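Local coordinates for protein endo-beta-mannanase (Rhizomucor miehei, PDB 4QP0) that probably catalyses the random hydrolysis of internal beta-1,4-mannosidic linkages in mannans, galactomannans and glucomannans as a secreted family 5 glycoside hydrolase, at residues Tyr28-Asp33 with Leu56-Ser61; Cys190-Thr195 with Phe222-Gly227; Ala319-Trp324 with Thr350-Ala355. All blocks are in the same frame, centred on the assembly; numbering follows the deposited sequence.

Contact 1 (Tyr28-Asp33 with Leu56-Ser61). With SO4 (sulfate ion), chain B.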
# COMPACT_ATOMS: atom_id res chain seq x y z
N TYR A 28 0.03 5.38 -9.96
CA TYR A 28 0.01 5.54 -11.42
C TYR A 28 1.39 5.44 -12.07
O TYR A 28 1.54 5.73 -13.26
CB TYR A 28 -0.63 6.89 -11.79
CG TYR A 28 0.07 8.09 -11.18
CD1 TYR A 28 1.06 8.78 -11.88
CD2 TYR A 28 -0.23 8.51 -9.88
CE1 TYR A 28 1.71 9.86 -11.32
CE2 TYR A 28 0.43 9.60 -9.32
CZ TYR A 28 1.39 10.27 -10.04
OH TYR A 28 2.04 11.34 -9.48
N LEU A 29 2.40 5.05 -11.29
CA LEU A 29 3.75 4.91 -11.85
C LEU A 29 3.80 3.88 -12.97
O LEU A 29 4.46 4.09 -13.99
CB LEU A 29 4.77 4.59 -10.75
CG LEU A 29 5.42 5.82 -10.09
CD1 LEU A 29 6.20 5.43 -8.83
CD2 LEU A 29 6.32 6.57 -11.06
N MET A 30 3.06 2.78 -12.79
CA MET A 30 2.96 1.71 -13.77
C MET A 30 2.42 2.12 -15.16
O MET A 30 2.56 1.37 -16.12
CB MET A 30 2.15 0.53 -13.20
CG MET A 30 0.71 0.83 -12.85
SD MET A 30 -0.17 -0.70 -12.44
CE MET A 30 -1.79 -0.06 -12.02
N THR A 31 1.80 3.30 -15.27
CA THR A 31 1.24 3.74 -16.55
C THR A 31 1.90 5.00 -17.08
O THR A 31 1.59 5.46 -18.17
CB THR A 31 -0.28 3.98 -16.48
OG1 THR A 31 -0.57 4.98 -15.48
CG2 THR A 31 -1.04 2.68 -16.17
N SER A 32 2.82 5.56 -16.29
CA SER A 32 3.45 6.82 -16.62
C SER A 32 4.54 6.65 -17.67
O SER A 32 5.24 5.63 -17.68
CB SER A 32 4.04 7.47 -15.37
OG SER A 32 3.02 7.85 -14.47
N ASP A 33 4.70 7.65 -18.53
CA ASP A 33 5.83 7.68 -19.45
C ASP A 33 7.11 7.93 -18.65
O ASP A 33 7.05 8.35 -17.50
CB ASP A 33 5.64 8.68 -20.60
CG ASP A 33 5.87 10.13 -20.20
OD1 ASP A 33 6.85 10.45 -19.49
OD2 ASP A 33 5.08 10.98 -20.66
N LEU A 56 1.65 -2.58 -7.96
CA LEU A 56 2.34 -3.62 -8.74
C LEU A 56 1.36 -4.73 -9.12
O LEU A 56 1.67 -5.92 -9.02
CB LEU A 56 3.55 -4.20 -8.00
CG LEU A 56 4.80 -4.52 -8.84
CD1 LEU A 56 5.83 -5.30 -8.05
CD2 LEU A 56 4.49 -5.27 -10.13
N PHE A 57 0.18 -4.31 -9.54
CA PHE A 57 -0.87 -5.18 -10.05
C PHE A 57 -1.53 -4.39 -11.17
O PHE A 57 -1.52 -3.15 -11.15
CB PHE A 57 -1.90 -5.50 -8.96
CG PHE A 57 -2.60 -4.29 -8.40
CD1 PHE A 57 -3.82 -3.87 -8.92
CD2 PHE A 57 -2.03 -3.55 -7.36
CE1 PHE A 57 -4.45 -2.74 -8.43
CE2 PHE A 57 -2.66 -2.43 -6.86
CZ PHE A 57 -3.86 -2.02 -7.39
N ASN A 58 -2.06 -5.09 -12.17
CA ASN A 58 -2.75 -4.43 -13.28
C ASN A 58 -3.38 -5.50 -14.17
O ASN A 58 -2.76 -5.99 -15.10
CB ASN A 58 -1.80 -3.53 -14.09
CG ASN A 58 -2.54 -2.57 -15.01
OD1 ASN A 58 -3.57 -2.92 -15.58
ND2 ASN A 58 -2.00 -1.36 -15.16
N LEU A 59 -4.62 -5.84 -13.85
CA LEU A 59 -5.32 -6.94 -14.52
C LEU A 59 -6.35 -6.41 -15.52
O LEU A 59 -7.27 -5.67 -15.15
CB LEU A 59 -5.99 -7.85 -13.48
CG LEU A 59 -5.12 -8.58 -12.46
CD1 LEU A 59 -5.07 -7.85 -11.12
CD2 LEU A 59 -5.66 -10.00 -12.28
N GLY A 60 -6.19 -6.80 -16.78
CA GLY A 60 -7.06 -6.30 -17.86
C GLY A 60 -6.46 -6.41 -19.25
O GLY A 60 -5.63 -7.29 -19.51
N SER A 61 -6.90 -5.52 -20.14
CA SER A 61 -6.44 -5.52 -21.53
C SER A 61 -6.30 -4.10 -22.09
O SER A 61 -6.57 -3.87 -23.27
CB SER A 61 -7.39 -6.34 -22.42
OG SER A 61 -8.62 -5.68 -22.60
S SO4 B . -10.47 -7.90 -20.11
O1 SO4 B . -11.18 -9.05 -19.51
O2 SO4 B . -10.93 -7.70 -21.51
O3 SO4 B . -10.74 -6.67 -19.33
O4 SO4 B . -9.01 -8.20 -20.10
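Met30 and Asn58 are brought together by contrasting first torsions: CG of Met30 lies between its backbone N and carbonyl carbon (chi1 63°), while CG of Asn58 stands anti to its N (chi1 -165°). Beyond CG the methionine chain is straight, carrying SD and CE across to the extended loop backbone of Phe57 and Asn58. ND2 of Asn58 gives SD of Met30 a weak hydrogen bond of 3.3 Å, bent to 144°. O of Phe57 lies 3.1 Å from SD of Met30, on the prolongation of the CG-SD bond; thioether sulfur is electron-poor there, so the approach may be mildly attractive. Methionine suits the place because one slim chain spans the gap and meets both donor and acceptor, asparagine because its short amide brings an N-H to the sulfur. Behind, the 3-10 turn is tied by Thr31 N and by Ser32 OG, the latter 2.9 Å from Tyr28 O, which reach that oxygen from opposite faces. Ser61 OG gives a 3.3 Å hydrogen bond to O2 of a sulfate ion, probably from the crystallisation liquor. Loops following neighbouring parallel strands, 17-25 and 51-55, thus meet at the C-terminal rim of the TIM barrel, which holds the active site in family 5 glycosidases.

Contact 2 (Cys190-Thr195 with Phe222-Gly227)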
# COMPACT_ATOMS: atom_id res chain seq x y z
N CYS A 190 -17.90 -14.87 4.83
CA CYS A 190 -16.78 -13.97 5.12
C CYS A 190 -16.84 -13.45 6.55
O CYS A 190 -17.92 -13.13 7.05
CB CYS A 190 -16.76 -12.78 4.17
SG CYS A 190 -15.16 -11.92 4.10
N SER A 191 -15.67 -13.35 7.18
CA SER A 191 -15.55 -12.90 8.57
C SER A 191 -14.17 -12.30 8.82
O SER A 191 -13.41 -12.03 7.88
CB SER A 191 -15.80 -14.07 9.53
OG SER A 191 -14.73 -15.00 9.46
N THR A 192 -13.84 -12.09 10.09
CA THR A 192 -12.50 -11.67 10.48
C THR A 192 -11.57 -12.88 10.59
O THR A 192 -10.37 -12.75 10.40
CB THR A 192 -12.51 -10.85 11.79
OG1 THR A 192 -13.10 -11.62 12.83
CG2 THR A 192 -13.30 -9.56 11.62
N THR A 193 -12.14 -14.05 10.90
CA THR A 193 -11.39 -15.32 10.88
C THR A 193 -10.91 -15.67 9.47
O THR A 193 -9.77 -16.09 9.29
CB THR A 193 -12.24 -16.49 11.42
OG1 THR A 193 -12.66 -16.21 12.76
CG2 THR A 193 -11.45 -17.80 11.42
N VAL A 194 -11.79 -15.49 8.48
CA VAL A 194 -11.49 -15.84 7.09
C VAL A 194 -10.51 -14.85 6.45
O VAL A 194 -9.56 -15.24 5.75
CB VAL A 194 -12.78 -15.97 6.26
CG1 VAL A 194 -12.51 -15.84 4.77
CG2 VAL A 194 -13.49 -17.28 6.60
N THR A 195 -10.73 -13.56 6.70
CA THR A 195 -9.85 -12.51 6.20
C THR A 195 -8.43 -12.72 6.74
O THR A 195 -7.48 -12.77 5.97
CB THR A 195 -10.43 -11.12 6.53
OG1 THR A 195 -10.16 -10.20 5.47
CG2 THR A 195 -9.89 -10.57 7.84
N PHE A 222 -8.56 -1.18 9.83
CA PHE A 222 -9.81 -1.40 10.56
C PHE A 222 -9.65 -2.43 11.66
O PHE A 222 -9.10 -3.51 11.43
CB PHE A 222 -10.96 -1.75 9.60
CG PHE A 222 -11.29 -0.66 8.60
CD1 PHE A 222 -10.94 0.68 8.84
CD2 PHE A 222 -11.96 -0.97 7.42
CE1 PHE A 222 -11.23 1.67 7.91
CE2 PHE A 222 -12.27 0.03 6.50
CZ PHE A 222 -11.91 1.34 6.75
N PHE A 223 -10.11 -2.08 12.87
CA PHE A 223 -10.04 -2.95 14.05
C PHE A 223 -11.22 -3.90 14.15
O PHE A 223 -12.24 -3.70 13.49
CB PHE A 223 -10.02 -2.12 15.33
CG PHE A 223 -8.78 -1.31 15.51
CD1 PHE A 223 -7.59 -1.92 15.89
CD2 PHE A 223 -8.80 0.06 15.32
CE1 PHE A 223 -6.44 -1.17 16.07
CE2 PHE A 223 -7.65 0.82 15.49
CZ PHE A 223 -6.47 0.20 15.87
N ASN A 224 -11.08 -4.91 14.99
CA ASN A 224 -12.18 -5.79 15.34
C ASN A 224 -12.35 -5.84 16.85
O ASN A 224 -12.25 -6.89 17.48
CB ASN A 224 -11.97 -7.19 14.74
CG ASN A 224 -13.03 -8.18 15.18
OD1 ASN A 224 -14.19 -7.83 15.38
ND2 ASN A 224 -12.62 -9.43 15.34
N ARG A 225 -12.59 -4.67 17.43
CA ARG A 225 -12.78 -4.56 18.87
C ARG A 225 -14.26 -4.58 19.25
O ARG A 225 -15.02 -3.67 18.93
CB ARG A 225 -12.05 -3.33 19.42
CG ARG A 225 -10.61 -3.60 19.86
CD ARG A 225 -9.58 -3.05 18.89
NE ARG A 225 -9.12 -1.71 19.27
CZ ARG A 225 -7.87 -1.37 19.55
NH1 ARG A 225 -6.89 -2.26 19.49
NH2 ARG A 225 -7.58 -0.12 19.88
N LYS A 226 -14.66 -5.66 19.94
CA LYS A 226 -16.05 -5.94 20.30
C LYS A 226 -16.76 -4.74 20.92
O LYS A 226 -16.25 -4.14 21.87
CB LYS A 226 -16.13 -7.13 21.25
N GLY A 227 -17.91 -4.40 20.36
CA GLY A 227 -18.79 -3.39 20.95
C GLY A 227 -18.22 -1.99 20.98
O GLY A 227 -18.47 -1.22 21.92
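Thr192, in the first turn of a helix, faces Asn224 in an irregular extended loop, their CA atoms 7.6 Å apart. Ser191 precedes the helix as N-cap: its backbone is still extended (phi -155°), and its OG accepts from Val194 N at 3.1 Å, a short hydroxyl being well suited to satisfy an amide that has no carbonyl before it in the helix. CB of Thr192 and CB of Asn224 are each directed at the other segment. Asn224 has its CG anti to the backbone N (chi1 175°), which sends the amide slantwise across the branched end of Thr192. CG2 of Thr192 packs 3.8 Å from CG of Asn224, whereas OG1 of Thr192 is 3.4 Å from ND2 of Asn224, at an angle too poor for a hydrogen bond. That ND2 has its polar partner in Asp240, which leaves the pair as a light van der Waals contact for which threonine's methyl is apt. In the same loop, the guanidinium of Arg225 lies over one face of the Phe223 ring, offset toward its rim, and forms a salt bridge to Asp242. Cys190 is anchored by a disulfide to Cys178. At the protein surface, the contact sets the N-terminal end of helix 192-209 against the long loop from strand 214-216 to helix 241-245.

Contact 3 (Ala319-Trp324 with Thr350-Ala355); sequences AADAFW and TNHADA
His352 reaches from its helix to Asp321 on a strand, and its side chain can be followed atom by atom. CB already heads for the strand, and with CG anti to the backbone N (chi1 -177°) the ring is carried away from the helix into the layer between. Along one side of the imidazole, CD2 comes 3.3 Å from OD1 of Asp321. On the other side, CE1 is 3.7 Å from OD2 of the same carboxylate. ND1 turns to a different acid and is hydrogen-bonded to Glu314 at the end of helix 299-315. At the tip, NE2 donates to OD2 of Asp321 over 2.7 Å, in a nearly straight bond of 170°. OD2 lies almost in the ring plane, so the acid meets the ring at its edge; it is met on its syn side, though somewhat out of the carboxylate plane. The two planes are twisted 31° apart.

With a carboxylate at each nitrogen, the ring is held in a fixed rotation and is probably biased toward the doubly protonated, positively charged form. Histidine fits because its two diverging ring nitrogens can bridge two acids, and aspartate because its short chain keeps the carboxylate close to the strand. The second oxygen, OD1 of Asp321, is hydrogen-bonded to Tyr294 OH, so this buried acid has a partner on each oxygen. Val313 touches both His352 and Asp321, while Glu22 of strand 17-25 also lies against both.

A His-carboxylate hydrogen bond here links strand 320-323, which lies between the parallel strands 17-25 and 289-294, to the C-terminal helix 345-358. It spans the layer between the inner parallel strands and the outer helices of the TIM barrel.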
# COMPACT_ATOMS: atom_id res chain seq x y z
N ALA A 319 5.90 5.18 13.36
CA ALA A 319 7.08 4.85 12.56
C ALA A 319 7.19 5.69 11.29
O ALA A 319 8.25 6.24 10.99
CB ALA A 319 7.11 3.37 12.22
N ALA A 320 6.08 5.82 10.57
CA ALA A 320 6.06 6.59 9.33
C ALA A 320 4.66 6.85 8.83
O ALA A 320 3.68 6.27 9.31
CB ALA A 320 6.86 5.86 8.26
N ASP A 321 4.56 7.73 7.84
CA ASP A 321 3.29 8.03 7.19
C ASP A 321 3.52 8.38 5.73
O ASP A 321 4.58 8.90 5.38
CB ASP A 321 2.61 9.19 7.89
CG ASP A 321 3.49 10.43 7.94
OD1 ASP A 321 3.38 11.27 7.02
OD2 ASP A 321 4.31 10.53 8.87
N ALA A 322 2.53 8.11 4.89
CA ALA A 322 2.62 8.43 3.47
C ALA A 322 1.31 9.04 2.99
O ALA A 322 0.24 8.42 3.14
CB ALA A 322 2.96 7.18 2.66
N PHE A 323 1.39 10.25 2.45
CA PHE A 323 0.20 10.96 2.02
C PHE A 323 -0.23 10.54 0.64
O PHE A 323 0.57 10.08 -0.17
CB PHE A 323 0.40 12.48 2.06
CG PHE A 323 1.23 13.03 0.93
CD1 PHE A 323 0.64 13.37 -0.28
CD2 PHE A 323 2.59 13.21 1.09
CE1 PHE A 323 1.41 13.88 -1.31
CE2 PHE A 323 3.37 13.73 0.06
CZ PHE A 323 2.77 14.06 -1.14
N TRP A 324 -1.52 10.71 0.39
CA TRP A 324 -2.10 10.46 -0.90
C TRP A 324 -2.58 11.78 -1.43
O TRP A 324 -3.46 12.40 -0.83
CB TRP A 324 -3.24 9.45 -0.77
CG TRP A 324 -3.95 9.15 -2.06
CD1 TRP A 324 -4.83 9.98 -2.74
CD2 TRP A 324 -3.90 7.91 -2.86
NE1 TRP A 324 -5.30 9.36 -3.88
CE2 TRP A 324 -4.77 8.12 -4.01
CE3 TRP A 324 -3.23 6.70 -2.74
CZ2 TRP A 324 -4.95 7.15 -4.99
CZ3 TRP A 324 -3.42 5.73 -3.74
CH2 TRP A 324 -4.26 5.95 -4.83
N THR A 350 6.38 19.36 3.38
CA THR A 350 7.82 19.57 3.58
C THR A 350 8.26 19.64 5.05
O THR A 350 9.18 18.92 5.45
CB THR A 350 8.34 20.76 2.74
OG1 THR A 350 8.80 20.26 1.48
CG2 THR A 350 9.49 21.51 3.42
N ASN A 351 7.60 20.48 5.84
CA ASN A 351 7.92 20.61 7.26
C ASN A 351 8.00 19.26 7.95
O ASN A 351 8.91 19.01 8.73
CB ASN A 351 6.92 21.52 7.97
CG ASN A 351 7.13 22.99 7.64
OD1 ASN A 351 8.08 23.36 6.94
ND2 ASN A 351 6.24 23.84 8.15
N HIS A 352 7.04 18.39 7.64
CA HIS A 352 6.94 17.08 8.27
C HIS A 352 7.97 16.11 7.77
O HIS A 352 8.48 15.30 8.55
CB HIS A 352 5.55 16.51 8.08
CG HIS A 352 5.33 15.18 8.77
ND1 HIS A 352 5.49 15.02 10.10
CD2 HIS A 352 4.94 13.94 8.27
CE1 HIS A 352 5.22 13.74 10.43
NE2 HIS A 352 4.88 13.09 9.31
N ALA A 353 8.27 16.17 6.48
CA ALA A 353 9.25 15.26 5.87
C ALA A 353 10.61 15.42 6.55
O ALA A 353 11.25 14.43 6.93
CB ALA A 353 9.36 15.50 4.37
N ASP A 354 11.04 16.68 6.73
CA ASP A 354 12.29 17.02 7.42
C ASP A 354 12.29 16.56 8.88
O ASP A 354 13.31 16.08 9.37
CB ASP A 354 12.56 18.53 7.35
CG ASP A 354 12.65 19.05 5.92
OD1 ASP A 354 13.32 18.41 5.07
OD2 ASP A 354 12.05 20.11 5.64
N ALA A 355 11.16 16.71 9.56
CA ALA A 355 11.04 16.35 10.97
C ALA A 355 11.14 14.83 11.19
O ALA A 355 11.72 14.39 12.18
CB ALA A 355 9.76 16.91 11.56

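Overall arrangement
From the N terminus, contact 1 comes first, closing a loop that holds helix 34-47 and strand 51-55, the helix and second strand of the beta-alpha-beta unit begun by strand 17-25. Contact 2 follows, spanning helix 192-209 and strand 214-216. Contact 3 comes last and joins the final barrel strand to the C-terminal helix, closing 25 residues that hold no strand and only the start of helix 345-358. The three are in series along the chain, none enclosing or crossing another. Contacts 1 and 2 lie on opposite sides of the chain's centre, their centres 31 Å apart. Loop to loop, helix end to loop and strand to helix, they fasten separate sectors of one TIM barrel.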